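Local coordinates for protein possible TctC subunit of the Tripartite Tricarboxylate Transport(TTT) Family (Rhodopseudomonas palustris, PDB 6HKE) that binds malate as a periplasmic substrate-binding protein of the tripartite tricarboxylate transporter family, probably delivering this C4-dicarboxylate for uptake, at residues V33-T38 and I51-G56; L156-L161 and P231-G236; Y208-S213 and V222-E227. The protein carries 2 engineered substitutions. All blocks are in the same frame, centred on the assembly; numbering follows the deposited sequence.

Contact 1: V33-T38 and I51-G56; sequences VARLIT and IENMLG
I51 packs against R35, its CG2 methyl 3.4 Å from R35 NH2 and seated over one face of the guanidinium, displaced from the middle toward the rim. Helix 29-45 and strand 49-53 are the second and third elements of the first beta-alpha-beta unit of this periplasmic binding protein; the axes of 33-38 and 51-53 approach to 9.9 Å and run nearly antiparallel (169°). While the CG2 branch of I51 meets the guanidinium, the other branch passes R35 CG with its CG1 and carries CD1 into the angle between A34 and T38, one helical turn apart. There CD1 packs 3.8 Å from A34 CB and 3.4 Å from T38 OG1, an apolar methyl beside a hydroxyl. That hydroxyl is already engaged: T38 OG1, held between its own backbone N and carbonyl carbon (chi1 61°), donates to A34 O at 2.6 Å. The same oxygen accepts T38 N from the opposite face of its plane, so two bonds grip it. The R35 chain is extended from CG to NE and crosses I51 obliquely, meeting N53 tip to tip. The guanidinium and amide planes are nearly coplanar, 16° apart. Beyond the segments, D31 OD1 forms a salt bridge with R35 NE and also accepts N53 ND2, which bonds F24 O as well; F24 lines the malate pocket. Between R35 and N53 themselves the link is a weak, bent hydrogen bond, with N53 OD1 lying 2.8 Å from R35 NH2 at the guanidinium edge.

Contact 2: L156-L161 and P231-G236; sequences LLLNRL and PGFQVG
L158 and F233 meet at the middle of a contact of apolar side chains with no hydrogen bond across it. The CD1 methyl of L158 sits 4.0 Å from the centroid of the F233 ring and only 4° off its normal, a CH-pi contact over the ring centre, while L158 CB approaches the ring atom F233 CE1 at 3.6 Å. Chi1 of -173° sets F233 CG anti to the backbone N, and from there the ring extends to L158, with CE1 and CD1 its atoms nearest to L158 CB. L161 CD1 and L157 CD2, from leucines one helical turn apart, lie oblique to the ring. L161 CD1 is 3.5 Å from F233 N and 3.8 Å from F233 CB, and it also presses on the backbone of G232, where a side chain would be tightly placed against the leucine. L157 CD2 reaches F233 CD1 and touches V235 CG2 at 3.9 Å. An alanine in place of F233 would probably open a gap beside L158, whose CD1 would lose the ring face it packs on. In the next shell, C190 of strand 188-192 touches both L158 and F233, and W301 and V304 of helix 287-305 pack on L157. F233 is the centre of an inverse gamma turn; V235, two residues on, directs its CB toward helix 150-162. The loop then leads into strand 236-244, and V235 lies about 5 Å, side chain to side chain, from V150, a malate-binding residue at the start of that helix. The arrangement is thus helix-to-loop packing of leucines around a buried aromatic ring, in the lobe of a type II periplasmic binding protein that supplies V150 to the ligand.

Contact 3: Y208-S213 and V222-E227; sequences YVIAAS and VPTARE
V222 CG1 rests on the peptide joining V209 to I210, 3.7 Å from I210 N, and so begins a close fit between the strand residues V209 and I210 and the loop that returns beside them. The backbones form a single beta bridge, I210 with T224, closed by two hydrogen bonds: I210 N donates to P223 O at 3.0 Å and A225 N donates to I210 O. Shape follows from this pairing. The P223 ring is a bump set against Y208 O, its CD and CG both touching that oxygen, while P223 O is received between V209 CA, at 3.2 Å, and I210 N. I210 CG2 fills the next step, lying against P223 O and T224 CA, and V209 CB and CG1 pack along the backbone on toward A225. Farther on the chain bends in an inverse gamma turn centred on A211, which presents A212 O to T224 CB at 3.3 Å; T224 CG2 fits beside it against S213. Within the loop, T224 forms an ST motif, with OG1 accepting E227 N, and T224 N donates to E227 OE2 from above the carboxylate plane. R215 forms a salt bridge with that carboxylate. A water also joins the segments, donating to A212 O at 2.6 Å and accepting from R226 N at 2.9 Å.

How the contacts relate
Contact 1 lies on the opposite side of the chain's centre from contacts 2 and 3, its centre 27 and 29 Å from theirs. Touching residues are more often buried in contacts 2 (four of seven) and 3 (five of nine) than in contact 1 (two of five), though contacts 2 and 3 each include one exposed residue. Contacts 1 and 3 both reach the mixed sheet, but contact 1 relies on side chains, whereas contact 3 is mainly a backbone pairing with a bridging water. Contact 3 is nested in the chain loop closed by contact 2, and the two touch: V235 N probably bonds A211 O at 2.9 Å. The side chains of N53 in contact 1 and V235 in contact 2 lie about 8 and 9 Å from bound malate.

Contact 1: V33-T38 and I51-G56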
loop_
_atom_site.group_PDB
_atom_site.type_symbol
_atom_site.label_atom_id
_atom_site.label_comp_id
_atom_site.label_asym_id
_atom_site.label_seq_id
_atom_site.Cartn_x
_atom_site.Cartn_y
_atom_site.Cartn_z
ATOM N N VAL A 33 -1.606 -6.154 7.068
ATOM C CA VAL A 33 -2.842 -6.560 6.347
ATOM C C VAL A 33 -2.772 -8.055 6.018
ATOM O O VAL A 33 -3.754 -8.783 6.320
ATOM C CB VAL A 33 -3.037 -5.706 5.078
ATOM C CG1 VAL A 33 -4.168 -6.232 4.217
ATOM C CG2 VAL A 33 -3.293 -4.246 5.429
ATOM N N ALA A 34 -1.696 -8.482 5.355
ATOM C CA ALA A 34 -1.492 -9.880 4.900
ATOM C C ALA A 34 -1.521 -10.838 6.100
ATOM O O ALA A 34 -2.183 -11.887 6.020
ATOM C CB ALA A 34 -0.207 -9.988 4.128
ATOM N N ARG A 35 -0.862 -10.494 7.202
ATOM C CA ARG A 35 -0.777 -11.415 8.359
ATOM C C ARG A 35 -2.173 -11.595 8.964
ATOM O O ARG A 35 -2.530 -12.726 9.362
ATOM C CB ARG A 35 0.225 -10.899 9.390
ATOM C CG ARG A 35 1.648 -11.320 9.071
ATOM C CD ARG A 35 2.677 -10.702 9.991
ATOM N NE ARG A 35 3.945 -10.783 9.294
ATOM C CZ ARG A 35 4.688 -11.872 9.201
ATOM N NH1 ARG A 35 4.329 -12.992 9.814
ATOM N NH2 ARG A 35 5.800 -11.831 8.494
ATOM N N LEU A 36 -2.922 -10.514 9.014
ATOM C CA LEU A 36 -4.269 -10.458 9.628
ATOM C C LEU A 36 -5.237 -11.306 8.797
ATOM O O LEU A 36 -6.002 -12.095 9.396
ATOM C CB LEU A 36 -4.689 -8.988 9.695
ATOM C CG LEU A 36 -6.129 -8.743 10.122
ATOM C CD1 LEU A 36 -6.382 -9.363 11.492
ATOM C CD2 LEU A 36 -6.440 -7.248 10.116
ATOM N N ILE A 37 -5.200 -11.185 7.464
ATOM C CA ILE A 37 -6.176 -11.898 6.595
ATOM C C ILE A 37 -5.751 -13.365 6.387
ATOM O O ILE A 37 -6.613 -14.274 6.556
ATOM C CB ILE A 37 -6.432 -11.127 5.288
ATOM C CG1 ILE A 37 -7.156 -9.815 5.588
ATOM C CG2 ILE A 37 -7.230 -11.980 4.332
ATOM C CD1 ILE A 37 -7.106 -8.803 4.491
ATOM N N THR A 38 -4.480 -13.615 6.081
ATOM C CA THR A 38 -3.975 -14.971 5.741
ATOM C C THR A 38 -4.143 -15.932 6.924
ATOM O O THR A 38 -4.469 -17.106 6.638
ATOM C CB THR A 38 -2.540 -14.937 5.207
ATOM O OG1 THR A 38 -1.672 -14.387 6.205
ATOM C CG2 THR A 38 -2.479 -14.157 3.908
ATOM N N ILE A 51 3.834 -16.532 5.740
ATOM C CA ILE A 51 4.121 -15.175 5.189
ATOM C C ILE A 51 5.632 -15.077 4.992
ATOM O O ILE A 51 6.341 -15.323 5.944
ATOM C CB ILE A 51 3.589 -14.064 6.105
ATOM C CG1 ILE A 51 2.058 -14.066 6.160
ATOM C CG2 ILE A 51 4.142 -12.711 5.668
ATOM C CD1 ILE A 51 1.377 -13.318 5.011
ATOM N N GLU A 52 6.084 -14.781 3.775
ATOM C CA GLU A 52 7.513 -14.572 3.438
ATOM C C GLU A 52 7.669 -13.097 3.046
ATOM O O GLU A 52 6.945 -12.636 2.103
ATOM C CB GLU A 52 7.923 -15.538 2.326
ATOM C CG GLU A 52 9.421 -15.737 2.223
ATOM C CD GLU A 52 9.879 -16.388 0.930
ATOM O OE1 GLU A 52 10.996 -16.073 0.477
ATOM O OE2 GLU A 52 9.117 -17.206 0.375
ATOM N N ASN A 53 8.491 -12.360 3.795
ATOM C CA ASN A 53 8.801 -10.937 3.522
ATOM C C ASN A 53 10.036 -10.962 2.636
ATOM O O ASN A 53 11.039 -11.542 3.052
ATOM C CB ASN A 53 8.989 -10.118 4.794
ATOM C CG ASN A 53 7.744 -10.068 5.654
ATOM O OD1 ASN A 53 7.513 -10.942 6.488
ATOM N ND2 ASN A 53 6.935 -9.042 5.460
ATOM N N MET A 54 9.902 -10.475 1.408
ATOM C CA MET A 54 10.947 -10.594 0.370
ATOM C C MET A 54 11.242 -9.192 -0.150
ATOM O O MET A 54 10.435 -8.659 -0.946
ATOM C CB MET A 54 10.512 -11.521 -0.766
ATOM C CG MET A 54 11.646 -11.845 -1.734
ATOM S SD MET A 54 11.087 -12.896 -3.091
ATOM C CE MET A 54 10.666 -14.372 -2.159
ATOM N N LEU A 55 12.364 -8.631 0.297
ATOM C CA LEU A 55 12.724 -7.218 0.050
ATOM C C LEU A 55 13.582 -7.155 -1.199
ATOM O O LEU A 55 14.318 -8.124 -1.459
ATOM C CB LEU A 55 13.497 -6.675 1.246
ATOM C CG LEU A 55 12.911 -7.065 2.592
ATOM C CD1 LEU A 55 13.724 -6.463 3.724
ATOM C CD2 LEU A 55 11.444 -6.668 2.659
ATOM N N GLY A 56 13.525 -6.021 -1.885
ATOM C CA GLY A 56 14.460 -5.698 -2.972
ATOM C C GLY A 56 13.751 -5.050 -4.137
ATOM O O GLY A 56 12.529 -5.266 -4.286
#

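Contact 2: L156-L161 and P231-G236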
loop_
_atom_site.group_PDB
_atom_site.type_symbol
_atom_site.label_atom_id
_atom_site.label_comp_id
_atom_site.label_asym_id
_atom_site.label_seq_id
_atom_site.Cartn_x
_atom_site.Cartn_y
_atom_site.Cartn_z
ATOM N N LEU A 156 5.806 11.338 -4.883
ATOM C CA LEU A 156 6.059 11.881 -6.241
ATOM C C LEU A 156 4.834 12.695 -6.698
ATOM O O LEU A 156 5.024 13.766 -7.319
ATOM C CB LEU A 156 6.390 10.720 -7.180
ATOM C CG LEU A 156 6.711 11.125 -8.615
ATOM C CD1 LEU A 156 7.747 10.194 -9.224
ATOM C CD2 LEU A 156 5.445 11.151 -9.463
ATOM N N LEU A 157 3.618 12.233 -6.392
ATOM C CA LEU A 157 2.393 12.957 -6.789
ATOM C C LEU A 157 2.348 14.292 -6.047
ATOM O O LEU A 157 2.160 15.337 -6.706
ATOM C CB LEU A 157 1.149 12.134 -6.468
ATOM C CG LEU A 157 -0.157 12.852 -6.806
ATOM C CD1 LEU A 157 -0.144 13.362 -8.245
ATOM C CD2 LEU A 157 -1.348 11.947 -6.575
ATOM N N LEU A 158 2.505 14.244 -4.720
ATOM C CA LEU A 158 2.522 15.442 -3.845
ATOM C C LEU A 158 3.626 16.412 -4.303
ATOM O O LEU A 158 3.308 17.582 -4.563
ATOM C CB LEU A 158 2.708 14.973 -2.400
ATOM C CG LEU A 158 2.838 16.071 -1.351
ATOM C CD1 LEU A 158 1.518 16.778 -1.117
ATOM C CD2 LEU A 158 3.355 15.475 -0.058
ATOM N N ASN A 159 4.868 15.949 -4.431
ATOM C CA ASN A 159 6.022 16.814 -4.794
ATOM C C ASN A 159 5.810 17.451 -6.178
ATOM O O ASN A 159 6.173 18.633 -6.326
ATOM C CB ASN A 159 7.342 16.053 -4.702
ATOM C CG ASN A 159 7.695 15.714 -3.276
ATOM O OD1 ASN A 159 7.042 16.159 -2.330
ATOM N ND2 ASN A 159 8.723 14.912 -3.115
ATOM N N ARG A 160 5.226 16.736 -7.143
ATOM C CA ARG A 160 4.919 17.280 -8.500
ATOM C C ARG A 160 3.780 18.302 -8.443
ATOM O O ARG A 160 3.810 19.253 -9.239
ATOM C CB ARG A 160 4.523 16.183 -9.485
ATOM C CG ARG A 160 5.733 15.596 -10.188
ATOM C CD ARG A 160 5.379 14.428 -11.075
ATOM N NE ARG A 160 6.598 13.688 -11.371
ATOM C CZ ARG A 160 7.019 13.347 -12.580
ATOM N NH1 ARG A 160 6.315 13.655 -13.659
ATOM N NH2 ARG A 160 8.146 12.667 -12.695
ATOM N N LEU A 161 2.795 18.083 -7.574
ATOM C CA LEU A 161 1.687 19.034 -7.357
ATOM C C LEU A 161 2.258 20.326 -6.765
ATOM O O LEU A 161 1.865 21.402 -7.247
ATOM C CB LEU A 161 0.636 18.381 -6.452
ATOM C CG LEU A 161 -0.270 17.375 -7.157
ATOM C CD1 LEU A 161 -1.180 16.667 -6.171
ATOM C CD2 LEU A 161 -1.082 18.056 -8.250
ATOM N N PRO A 231 -6.569 19.591 -4.296
ATOM C CA PRO A 231 -7.524 18.525 -4.595
ATOM C C PRO A 231 -6.942 17.416 -5.490
ATOM O O PRO A 231 -7.471 16.325 -5.470
ATOM C CB PRO A 231 -8.687 19.280 -5.265
ATOM C CG PRO A 231 -8.039 20.504 -5.871
ATOM C CD PRO A 231 -6.977 20.891 -4.863
ATOM N N GLY A 232 -5.846 17.685 -6.207
ATOM C CA GLY A 232 -5.167 16.668 -7.031
ATOM C C GLY A 232 -4.555 15.561 -6.183
ATOM O O GLY A 232 -4.206 14.519 -6.740
ATOM N N PHE A 233 -4.350 15.790 -4.883
ATOM C CA PHE A 233 -3.651 14.815 -4.009
ATOM C C PHE A 233 -4.679 13.837 -3.430
ATOM O O PHE A 233 -5.095 14.038 -2.293
ATOM C CB PHE A 233 -2.819 15.558 -2.964
ATOM C CG PHE A 233 -1.953 14.644 -2.141
ATOM C CD1 PHE A 233 -1.064 13.784 -2.755
ATOM C CD2 PHE A 233 -2.047 14.628 -0.762
ATOM C CE1 PHE A 233 -0.282 12.929 -2.000
ATOM C CE2 PHE A 233 -1.249 13.787 -0.005
ATOM C CZ PHE A 233 -0.370 12.935 -0.626
ATOM N N GLN A 234 -5.099 12.851 -4.235
ATOM C CA GLN A 234 -6.024 11.747 -3.850
ATOM C C GLN A 234 -5.389 10.414 -4.241
ATOM O O GLN A 234 -5.213 10.158 -5.423
ATOM C CB GLN A 234 -7.415 11.836 -4.489
ATOM C CG GLN A 234 -8.054 13.210 -4.341
ATOM C CD GLN A 234 -9.497 13.159 -3.903
ATOM O OE1 GLN A 234 -10.247 12.253 -4.277
ATOM N NE2 GLN A 234 -9.888 14.148 -3.108
ATOM N N VAL A 235 -5.110 9.589 -3.245
ATOM C CA VAL A 235 -4.490 8.257 -3.415
ATOM C C VAL A 235 -5.320 7.284 -2.576
ATOM O O VAL A 235 -5.352 7.419 -1.326
ATOM C CB VAL A 235 -2.996 8.288 -3.036
ATOM C CG1 VAL A 235 -2.349 6.932 -3.218
ATOM C CG2 VAL A 235 -2.230 9.339 -3.826
ATOM N N GLY A 236 -6.055 6.407 -3.253
ATOM C CA GLY A 236 -6.743 5.261 -2.638
ATOM C C GLY A 236 -5.860 4.051 -2.805
ATOM O O GLY A 236 -5.702 3.603 -3.971
#

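Contact 3: Y208-S213 and V222-E227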
loop_
_atom_site.group_PDB
_atom_site.type_symbol
_atom_site.label_atom_id
_atom_site.label_comp_id
_atom_site.label_asym_id
_atom_site.label_seq_id
_atom_site.Cartn_x
_atom_site.Cartn_y
_atom_site.Cartn_z
ATOM N N TYR A 208 -0.468 16.138 7.915
ATOM C CA TYR A 208 -0.899 17.443 7.368
ATOM C C TYR A 208 -2.237 17.247 6.658
ATOM O O TYR A 208 -3.191 17.936 7.020
ATOM C CB TYR A 208 0.193 18.030 6.479
ATOM C CG TYR A 208 1.327 18.630 7.267
ATOM C CD1 TYR A 208 1.279 19.953 7.665
ATOM C CD2 TYR A 208 2.428 17.877 7.645
ATOM C CE1 TYR A 208 2.313 20.525 8.386
ATOM C CE2 TYR A 208 3.465 18.432 8.377
ATOM C CZ TYR A 208 3.406 19.763 8.755
ATOM O OH TYR A 208 4.423 20.337 9.470
ATOM N N VAL A 209 -2.320 16.300 5.719
ATOM C CA VAL A 209 -3.574 16.060 4.948
ATOM C C VAL A 209 -3.758 14.560 4.725
ATOM O O VAL A 209 -2.810 13.799 4.930
ATOM C CB VAL A 209 -3.603 16.857 3.633
ATOM C CG1 VAL A 209 -3.719 18.340 3.917
ATOM C CG2 VAL A 209 -2.400 16.580 2.748
ATOM N N ILE A 210 -4.992 14.174 4.419
ATOM C CA ILE A 210 -5.373 12.809 3.963
ATOM C C ILE A 210 -5.687 12.940 2.471
ATOM O O ILE A 210 -6.343 13.929 2.094
ATOM C CB ILE A 210 -6.533 12.255 4.815
ATOM C CG1 ILE A 210 -6.860 10.803 4.463
ATOM C CG2 ILE A 210 -7.764 13.138 4.727
ATOM C CD1 ILE A 210 -7.802 10.144 5.463
ATOM N N ALA A 211 -5.136 12.052 1.651
ATOM C CA ALA A 211 -5.267 12.087 0.181
ATOM C C ALA A 211 -6.560 11.373 -0.203
ATOM O O ALA A 211 -6.486 10.298 -0.837
ATOM C CB ALA A 211 -4.068 11.461 -0.469
ATOM N N ALA A 212 -7.685 11.965 0.188
ATOM C CA ALA A 212 -9.050 11.400 0.069
ATOM C C ALA A 212 -10.031 12.541 -0.175
ATOM O O ALA A 212 -9.667 13.709 0.109
ATOM C CB ALA A 212 -9.413 10.634 1.324
ATOM N N SER A 213 -11.208 12.195 -0.690
ATOM C CA SER A 213 -12.379 13.082 -0.934
ATOM C C SER A 213 -12.994 13.537 0.388
ATOM O O SER A 213 -13.548 14.638 0.430
ATOM C CB SER A 213 -13.428 12.364 -1.740
ATOM O OG SER A 213 -12.949 12.122 -3.049
ATOM N N VAL A 222 -7.825 15.427 10.764
ATOM C CA VAL A 222 -6.911 15.592 9.592
ATOM C C VAL A 222 -7.714 16.056 8.372
ATOM O O VAL A 222 -8.601 15.346 7.912
ATOM C CB VAL A 222 -6.171 14.276 9.298
ATOM C CG1 VAL A 222 -5.288 14.389 8.062
ATOM C CG2 VAL A 222 -5.378 13.788 10.504
ATOM N N PRO A 223 -7.406 17.236 7.789
ATOM C CA PRO A 223 -8.151 17.748 6.635
ATOM C C PRO A 223 -7.819 17.007 5.332
ATOM O O PRO A 223 -6.730 16.519 5.160
ATOM C CB PRO A 223 -7.727 19.220 6.551
ATOM C CG PRO A 223 -6.330 19.228 7.145
ATOM C CD PRO A 223 -6.331 18.146 8.212
ATOM N N THR A 224 -8.790 16.929 4.428
ATOM C CA THR A 224 -8.579 16.359 3.077
ATOM C C THR A 224 -7.602 17.281 2.359
ATOM O O THR A 224 -7.491 18.460 2.762
ATOM C CB THR A 224 -9.887 16.192 2.309
ATOM O OG1 THR A 224 -10.490 17.479 2.243
ATOM C CG2 THR A 224 -10.820 15.191 2.952
ATOM N N ALA A 225 -6.902 16.756 1.359
ATOM C CA ALA A 225 -6.028 17.566 0.491
ATOM C C ALA A 225 -6.886 18.642 -0.190
ATOM O O ALA A 225 -6.372 19.761 -0.377
ATOM C CB ALA A 225 -5.319 16.674 -0.484
ATOM N N ARG A 226 -8.144 18.312 -0.517
ATOM C CA ARG A 226 -9.100 19.224 -1.191
ATOM C C ARG A 226 -9.285 20.460 -0.312
ATOM O O ARG A 226 -9.024 21.574 -0.798
ATOM C CB ARG A 226 -10.462 18.574 -1.459
ATOM C CG ARG A 226 -11.577 19.597 -1.682
ATOM C CD ARG A 226 -12.802 19.089 -2.414
ATOM N NE ARG A 226 -12.454 18.559 -3.730
ATOM C CZ ARG A 226 -12.366 19.263 -4.866
ATOM N NH1 ARG A 226 -12.597 20.563 -4.886
ATOM N NH2 ARG A 226 -12.030 18.654 -5.991
ATOM N N GLU A 227 -9.702 20.270 0.943
ATOM C CA GLU A 227 -10.106 21.401 1.812
ATOM C C GLU A 227 -8.861 22.234 2.144
ATOM O O GLU A 227 -9.036 23.424 2.336
ATOM C CB GLU A 227 -10.993 20.917 2.973
ATOM C CG GLU A 227 -10.283 20.139 4.047
ATOM C CD GLU A 227 -11.195 19.693 5.183
ATOM O OE1 GLU A 227 -11.497 20.545 6.043
ATOM O OE2 GLU A 227 -11.573 18.488 5.230
HETATM O O HOH W 1 -8.471 15.538 -1.371
#